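Side-chain contact in glucose-6-phosphate dehydrogenase (Trypanosoma cruzi, PDB 5AQ1), which oxidises glucose 6-phosphate at the expense of NADP+, the NADPH-yielding entry step of the pentose phosphate pathway: residues R31-V36 and L172-L177. Sequence-based numbering, arbitrary orientation.
Sequences RALTIV and LGWVRL
With its CG anti to the backbone N (chi1 169°) and the chain turned at chi3 (-79°), Arg31 reaches across to the peptide that joins Leu172 to Gly173 and lays its guanidinium against it. Leu172 O rides over one face of that group, nearer its border than its middle, 3.3 Å from Arg31 CZ. This illustrates how proximity differs from bonding: Arg31 NE also lies 3.3 Å from Leu172 O, yet a carbonyl above the guanidinium plane makes too poor an angle for a hydrogen bond. The approach of Arg31 NH1 to Gly173 N, at 3.4 Å, sets two donors together and is likewise no bond. What remains is van der Waals contact, probably helped by attraction between the positive group and the carbonyl oxygen, while Arg31 NE makes a weak hydrogen bond to Lys140 O. In the parallel, Rossmann-type sheet of the coenzyme-binding domain, strand 143-148 separates the strands that these segments lead into, 33-38 and 175-179. Asn143 of that middle strand holds both neighbours, its side-chain OD1 accepting from Trp174 N and its backbone pairing with Ala32 and Thr34. Further along, the indole of Trp174 ends close enough for its CH2 to meet Leu33 CD1 at 4.1 Å, an apolar touch made obliquely to the ring. The Arg176 guanidinium lies against one indole face, its CZ 3.4 Å from the ring plane and centred on it. Arg176 NH1 in turn donates a hydrogen bond to Ala449 O in helix 441-451.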
# COMPACT_ATOMS: atom_id res chain seq x y z
N ARG B 31 50.88 7.02 8.87
CA ARG B 31 51.70 6.02 8.21
C ARG B 31 51.94 6.43 6.75
O ARG B 31 51.10 7.09 6.15
CB ARG B 31 51.00 4.66 8.28
CG ARG B 31 51.60 3.57 7.41
CD ARG B 31 51.10 2.20 7.85
NE ARG B 31 51.83 1.71 9.02
CZ ARG B 31 51.49 0.64 9.73
NH1 ARG B 31 50.42 -0.08 9.40
NH2 ARG B 31 52.23 0.27 10.77
N ALA B 32 53.09 6.03 6.21
CA ALA B 32 53.45 6.39 4.84
C ALA B 32 52.40 5.91 3.84
O ALA B 32 51.78 4.87 4.05
CB ALA B 32 54.81 5.80 4.48
N LEU B 33 52.20 6.68 2.78
CA LEU B 33 51.26 6.34 1.71
C LEU B 33 51.96 6.42 0.36
O LEU B 33 52.48 7.48 -0.01
CB LEU B 33 50.06 7.28 1.73
CG LEU B 33 49.00 7.05 0.64
CD1 LEU B 33 48.48 5.62 0.64
CD2 LEU B 33 47.85 8.03 0.81
N THR B 34 51.96 5.32 -0.37
CA THR B 34 52.52 5.27 -1.72
C THR B 34 51.44 4.83 -2.70
O THR B 34 50.86 3.75 -2.55
CB THR B 34 53.73 4.31 -1.79
OG1 THR B 34 54.66 4.63 -0.75
CG2 THR B 34 54.43 4.43 -3.14
N ILE B 35 51.18 5.67 -3.70
CA ILE B 35 50.22 5.37 -4.76
C ILE B 35 50.98 5.11 -6.06
O ILE B 35 51.57 6.02 -6.64
CB ILE B 35 49.23 6.54 -4.96
CG1 ILE B 35 48.46 6.80 -3.67
CG2 ILE B 35 48.27 6.24 -6.11
CD1 ILE B 35 47.60 8.04 -3.68
N VAL B 36 50.97 3.86 -6.51
CA VAL B 36 51.70 3.46 -7.71
C VAL B 36 50.75 3.37 -8.90
O VAL B 36 49.85 2.52 -8.92
CB VAL B 36 52.42 2.11 -7.53
CG1 VAL B 36 53.31 1.81 -8.73
CG2 VAL B 36 53.25 2.11 -6.25
N LEU B 172 52.78 -4.02 8.69
CA LEU B 172 53.36 -2.73 8.32
C LEU B 172 52.48 -1.87 7.40
O LEU B 172 52.88 -0.76 7.03
CB LEU B 172 54.73 -2.96 7.67
CG LEU B 172 55.79 -3.63 8.54
CD1 LEU B 172 57.09 -3.73 7.78
CD2 LEU B 172 56.00 -2.88 9.85
N GLY B 173 51.30 -2.36 7.03
CA GLY B 173 50.37 -1.60 6.19
C GLY B 173 49.55 -2.48 5.28
O GLY B 173 49.83 -3.67 5.14
N TRP B 174 48.55 -1.88 4.64
CA TRP B 174 47.68 -2.62 3.71
C TRP B 174 48.14 -2.47 2.26
O TRP B 174 48.92 -1.59 1.93
CB TRP B 174 46.20 -2.21 3.85
CG TRP B 174 45.89 -0.73 3.94
CD1 TRP B 174 45.49 -0.05 5.05
CD2 TRP B 174 45.93 0.24 2.87
NE1 TRP B 174 45.28 1.27 4.75
CE2 TRP B 174 45.54 1.48 3.42
CE3 TRP B 174 46.25 0.18 1.51
CZ2 TRP B 174 45.48 2.66 2.66
CZ3 TRP B 174 46.18 1.35 0.75
CH2 TRP B 174 45.80 2.57 1.33
N VAL B 175 47.65 -3.38 1.42
CA VAL B 175 47.82 -3.28 -0.02
C VAL B 175 46.44 -3.32 -0.68
O VAL B 175 45.63 -4.18 -0.37
CB VAL B 175 48.66 -4.43 -0.59
CG1 VAL B 175 48.90 -4.22 -2.08
CG2 VAL B 175 49.99 -4.53 0.15
N ARG B 176 46.18 -2.37 -1.57
CA ARG B 176 44.93 -2.32 -2.31
C ARG B 176 45.19 -2.18 -3.81
O ARG B 176 46.09 -1.46 -4.22
CB ARG B 176 44.04 -1.18 -1.80
CG ARG B 176 43.47 -1.47 -0.42
CD ARG B 176 42.82 -0.25 0.22
NE ARG B 176 42.60 -0.48 1.64
CZ ARG B 176 42.37 0.47 2.55
NH1 ARG B 176 42.31 1.76 2.20
NH2 ARG B 176 42.19 0.13 3.82
N LEU B 177 44.40 -2.91 -4.59
CA LEU B 177 44.52 -2.95 -6.04
C LEU B 177 43.31 -2.29 -6.68
O LEU B 177 42.19 -2.78 -6.52
CB LEU B 177 44.60 -4.40 -6.53
CG LEU B 177 45.96 -5.10 -6.60
CD1 LEU B 177 46.71 -4.69 -7.85
CD2 LEU B 177 46.79 -4.83 -5.35